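PTS EIIA type-4 domain-containing protein (Streptococcus agalactiae NEM316, PDB 4TKZ) probably serves as an EIIA component of the mannose/fructose type in the sugar phosphotransferase system, relaying a phosphoryl group during sugar uptake. Local coordinates at residues S19-V30 with L93-R103. Numbering follows the deposited sequence. Where two conformers were deposited one is given.
Sequences SLELIAGHQEYV and LSMLMEAVLSR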
loop_
_atom_site.group_PDB
_atom_site.type_symbol
_atom_site.label_atom_id
_atom_site.label_comp_id
_atom_site.label_asym_id
_atom_site.label_seq_id
_atom_site.Cartn_x
_atom_site.Cartn_y
_atom_site.Cartn_z
ATOM N N SER A 19 -2.965 -3.231 -9.605
ATOM C CA SER A 19 -3.829 -4.051 -8.749
ATOM C C SER A 19 -5.286 -3.722 -9.041
ATOM O O SER A 19 -6.124 -4.612 -9.217
ATOM C CB SER A 19 -3.534 -3.790 -7.269
ATOM O OG SER A 19 -2.178 -4.058 -6.967
ATOM N N LEU A 20 -5.575 -2.429 -9.078
ATOM C CA LEU A 20 -6.901 -1.911 -9.414
ATOM C C LEU A 20 -7.369 -2.364 -10.804
ATOM O O LEU A 20 -8.525 -2.765 -10.975
ATOM C CB LEU A 20 -6.886 -0.375 -9.323
ATOM C CG LEU A 20 -8.132 0.414 -9.721
ATOM C CD1 LEU A 20 -9.309 0.057 -8.824
ATOM C CD2 LEU A 20 -7.851 1.922 -9.676
ATOM N N GLU A 21 -6.475 -2.299 -11.789
ATOM C CA GLU A 21 -6.807 -2.678 -13.160
ATOM C C GLU A 21 -7.216 -4.144 -13.192
ATOM O O GLU A 21 -8.185 -4.515 -13.851
ATOM C CB GLU A 21 -5.597 -2.452 -14.071
ATOM C CG GLU A 21 -5.537 -3.336 -15.318
ATOM C CD GLU A 21 -6.150 -2.698 -16.554
ATOM O OE1 GLU A 21 -7.107 -1.908 -16.420
ATOM O OE2 GLU A 21 -5.666 -2.996 -17.669
ATOM N N LEU A 22 -6.465 -4.975 -12.475
ATOM C CA LEU A 22 -6.724 -6.415 -12.441
ATOM C C LEU A 22 -8.043 -6.739 -11.746
ATOM O O LEU A 22 -8.806 -7.604 -12.201
ATOM C CB LEU A 22 -5.574 -7.153 -11.745
ATOM C CG LEU A 22 -5.784 -8.666 -11.644
ATOM C CD1 LEU A 22 -5.885 -9.256 -13.038
ATOM C CD2 LEU A 22 -4.668 -9.345 -10.847
ATOM N N ILE A 23 -8.306 -6.051 -10.639
ATOM C CA ILE A 23 -9.502 -6.318 -9.847
ATOM C C ILE A 23 -10.734 -5.687 -10.494
ATOM O O ILE A 23 -11.726 -6.369 -10.736
ATOM C CB ILE A 23 -9.333 -5.846 -8.382
ATOM C CG1 ILE A 23 -8.319 -6.727 -7.647
ATOM C CG2 ILE A 23 -10.663 -5.874 -7.638
ATOM C CD1 ILE A 23 -7.819 -6.114 -6.347
ATOM N N ALA A 24 -10.660 -4.399 -10.808
ATOM C CA ALA A 24 -11.850 -3.655 -11.230
ATOM C C ALA A 24 -11.844 -3.167 -12.683
ATOM O O ALA A 24 -12.867 -2.688 -13.178
ATOM C CB ALA A 24 -12.080 -2.483 -10.293
ATOM N N GLY A 25 -10.706 -3.264 -13.364
ATOM C CA GLY A 25 -10.616 -2.780 -14.732
ATOM C C GLY A 25 -10.215 -1.318 -14.725
ATOM O O GLY A 25 -9.943 -0.759 -13.669
ATOM N N HIS A 26 -10.194 -0.690 -15.895
ATOM C CA HIS A 26 -9.757 0.699 -15.988
ATOM C C HIS A 26 -10.796 1.672 -15.429
ATOM O O HIS A 26 -11.991 1.532 -15.686
ATOM C CB HIS A 26 -9.418 1.050 -17.436
ATOM C CG HIS A 26 -8.962 2.464 -17.621
ATOM N ND1 HIS A 26 -9.781 3.447 -18.129
ATOM C CD2 HIS A 26 -7.774 3.056 -17.362
ATOM C CE1 HIS A 26 -9.116 4.588 -18.176
ATOM N NE2 HIS A 26 -7.896 4.379 -17.714
ATOM N N GLN A 27 -10.337 2.667 -14.671
ATOM C CA GLN A 27 -11.243 3.598 -14.020
ATOM C C GLN A 27 -11.044 4.980 -14.605
ATOM O O GLN A 27 -9.954 5.282 -15.091
ATOM C CB GLN A 27 -10.960 3.628 -12.520
ATOM C CG GLN A 27 -11.085 2.270 -11.849
ATOM C CD GLN A 27 -12.496 1.729 -11.909
ATOM O OE1 GLN A 27 -13.463 2.440 -11.622
ATOM N NE2 GLN A 27 -12.626 0.465 -12.286
ATOM N N GLU A 28 -12.090 5.807 -14.578
ATOM C CA GLU A 28 -11.970 7.212 -14.995
ATOM C C GLU A 28 -11.445 8.059 -13.849
ATOM O O GLU A 28 -11.699 7.754 -12.684
ATOM C CB GLU A 28 -13.330 7.772 -15.427
ATOM C CG GLU A 28 -14.031 6.967 -16.508
ATOM C CD GLU A 28 -15.545 7.011 -16.368
ATOM O OE1 GLU A 28 -16.079 8.074 -15.969
ATOM O OE2 GLU A 28 -16.198 5.979 -16.645
ATOM N N TYR A 29 -10.731 9.135 -14.179
ATOM C CA TYR A 29 -10.320 10.098 -13.168
ATOM C C TYR A 29 -9.520 9.479 -12.030
ATOM O O TYR A 29 -9.754 9.770 -10.856
ATOM C CB TYR A 29 -11.544 10.824 -12.630
ATOM C CG TYR A 29 -12.350 11.447 -13.739
ATOM C CD1 TYR A 29 -11.814 12.471 -14.502
ATOM C CD2 TYR A 29 -13.634 11.004 -14.039
ATOM C CE1 TYR A 29 -12.526 13.050 -15.520
ATOM C CE2 TYR A 29 -14.360 11.580 -15.064
ATOM C CZ TYR A 29 -13.794 12.610 -15.796
ATOM O OH TYR A 29 -14.495 13.201 -16.819
ATOM N N VAL A 30 -8.581 8.614 -12.390
ATOM C CA VAL A 30 -7.659 8.044 -11.426
ATOM C C VAL A 30 -6.281 8.089 -12.061
ATOM O O VAL A 30 -6.056 7.455 -13.091
ATOM C CB VAL A 30 -8.026 6.571 -11.096
ATOM C CG1 VAL A 30 -6.992 5.968 -10.161
ATOM C CG2 VAL A 30 -9.422 6.485 -10.489
ATOM N N LEU A 93 -4.297 -1.057 -0.505
ATOM C CA LEU A 93 -5.260 -1.315 -1.570
ATOM C C LEU A 93 -6.689 -1.082 -1.078
ATOM O O LEU A 93 -7.562 -0.711 -1.859
ATOM C CB LEU A 93 -5.075 -2.711 -2.198
ATOM C CG LEU A 93 -5.905 -3.078 -3.440
ATOM C CD1 LEU A 93 -5.754 -2.074 -4.555
ATOM C CD2 LEU A 93 -5.529 -4.479 -3.958
ATOM N N SER A 94 -6.923 -1.280 0.217
ATOM C CA SER A 94 -8.234 -1.015 0.808
ATOM C C SER A 94 -8.631 0.450 0.622
ATOM O O SER A 94 -9.779 0.750 0.275
ATOM C CB SER A 94 -8.219 -1.329 2.307
ATOM O OG SER A 94 -8.175 -2.724 2.548
ATOM N N MET A 95 -7.681 1.337 0.878
ATOM C CA MET A 95 -7.899 2.780 0.732
ATOM C C MET A 95 -8.311 3.084 -0.705
ATOM O O MET A 95 -9.298 3.789 -0.953
ATOM C CB MET A 95 -6.623 3.540 1.105
ATOM C CG MET A 95 -6.795 5.034 1.169
ATOM S SD MET A 95 -5.268 5.842 1.648
ATOM C CE MET A 95 -5.241 5.502 3.406
ATOM N N LEU A 96 -7.575 2.515 -1.655
ATOM C CA LEU A 96 -7.829 2.763 -3.075
ATOM C C LEU A 96 -9.154 2.180 -3.544
ATOM O O LEU A 96 -9.929 2.843 -4.239
ATOM C CB LEU A 96 -6.688 2.196 -3.931
ATOM C CG LEU A 96 -6.802 2.428 -5.436
ATOM C CD1 LEU A 96 -7.051 3.914 -5.780
ATOM C CD2 LEU A 96 -5.532 1.927 -6.113
ATOM N N MET A 97 -9.419 0.933 -3.174
ATOM C CA MET A 97 -10.652 0.301 -3.618
ATOM C C MET A 97 -11.872 1.040 -3.061
ATOM O O MET A 97 -12.858 1.248 -3.769
ATOM C CB MET A 97 -10.674 -1.180 -3.229
ATOM C CG MET A 97 -9.634 -2.054 -3.954
ATOM S SD MET A 97 -9.645 -1.929 -5.760
ATOM C CE MET A 97 -11.343 -2.406 -6.101
ATOM N N GLU A 98 -11.796 1.466 -1.807
ATOM C CA GLU A 98 -12.926 2.170 -1.198
ATOM C C GLU A 98 -13.211 3.487 -1.906
ATOM O O GLU A 98 -14.368 3.822 -2.178
ATOM C CB GLU A 98 -12.675 2.442 0.287
ATOM C CG GLU A 98 -13.953 2.859 1.030
ATOM C CD GLU A 98 -14.979 1.725 1.077
ATOM O OE1 GLU A 98 -14.805 0.815 1.901
ATOM O OE2 GLU A 98 -15.951 1.743 0.291
ATOM N N ALA A 99 -12.156 4.237 -2.205
ATOM C CA ALA A 99 -12.333 5.519 -2.875
ATOM C C ALA A 99 -13.004 5.305 -4.230
ATOM O O ALA A 99 -13.962 6.005 -4.584
ATOM C CB ALA A 99 -10.999 6.240 -3.030
ATOM N N VAL A 100 -12.511 4.316 -4.970
ATOM C CA VAL A 100 -13.031 4.017 -6.299
ATOM C C VAL A 100 -14.479 3.534 -6.237
ATOM O O VAL A 100 -15.347 4.022 -6.961
ATOM C CB VAL A 100 -12.166 2.958 -6.996
ATOM C CG1 VAL A 100 -12.878 2.400 -8.238
ATOM C CG2 VAL A 100 -10.795 3.531 -7.355
ATOM N N LEU A 101 -14.747 2.580 -5.358
ATOM C CA LEU A 101 -16.080 1.983 -5.316
ATOM C C LEU A 101 -17.145 2.853 -4.636
ATOM O O LEU A 101 -18.340 2.644 -4.839
ATOM C CB LEU A 101 -16.023 0.596 -4.676
ATOM C CG LEU A 101 -15.255 -0.454 -5.480
ATOM C CD1 LEU A 101 -15.026 -1.699 -4.636
ATOM C CD2 LEU A 101 -15.994 -0.799 -6.775
ATOM N N SER A 102 -16.727 3.839 -3.848
ATOM C CA SER A 102 -17.699 4.633 -3.095
ATOM C C SER A 102 -17.839 6.091 -3.534
ATOM O O SER A 102 -18.803 6.760 -3.152
ATOM C CB SER A 102 -17.399 4.575 -1.592
ATOM O OG SER A 102 -17.757 3.321 -1.044
ATOM N N ARG A 103 -16.893 6.590 -4.323
ATOM C CA ARG A 103 -16.899 8.017 -4.674
ATOM C C ARG A 103 -18.177 8.440 -5.400
ATOM O O ARG A 103 -18.622 9.593 -5.288
ATOM C CB ARG A 103 -15.683 8.375 -5.522
ATOM C CG ARG A 103 -15.608 7.635 -6.850
ATOM C CD ARG A 103 -14.381 8.080 -7.625
ATOM N NE ARG A 103 -14.121 7.227 -8.781
ATOM C CZ ARG A 103 -13.250 7.537 -9.733
ATOM N NH1 ARG A 103 -12.567 8.675 -9.658
ATOM N NH2 ARG A 103 -13.068 6.722 -10.754
#
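In this EIIA-type alpha/beta fold, helices 12-24 and 93-102 pack beside each other on the parallel sheet, where L20 meets M97 and V100. The axes of segments 19-24 and 93-102 cross at -53° and approach to 11.1 Å, a spacing bridged by side chains. L20 puts CD1 3.7 Å from SD of M97. Its two methyls also lie against CG2 of V100. The chain of M97 bends at chi2 and chi3, which brings CE against CG2 of I23 and close to CB of A24. I23 and L93 meet tip to tip, CD1 to CD2, at 3.7 Å. L93 also rests on CB of S19, whose OG bonds to the H9 carbonyl of the second subunit, so this end of the contact borders the dimer interface. Beyond G25, the first residue past the helix and with positive phi, Q27 folds back. Its NE2 bonds to G25 O from above the carbonyl plane, while Q27 OE1 lies 3.4 Å from CG1 of V100. The other end is polar. R103 extends from CG to NE and carries its guanidinium to the chain leading into strand 30-35. R103 NH1 reaches Y29 O at 3.2 Å, from above that carbonyl's plane. I2, just before strand 3-9, is a further partner of NH1 through its carbonyl O. R103 NH2 gives E28 O a 2.6 Å bond, nearly straight at 160° and in both the carbonyl and guanidinium planes.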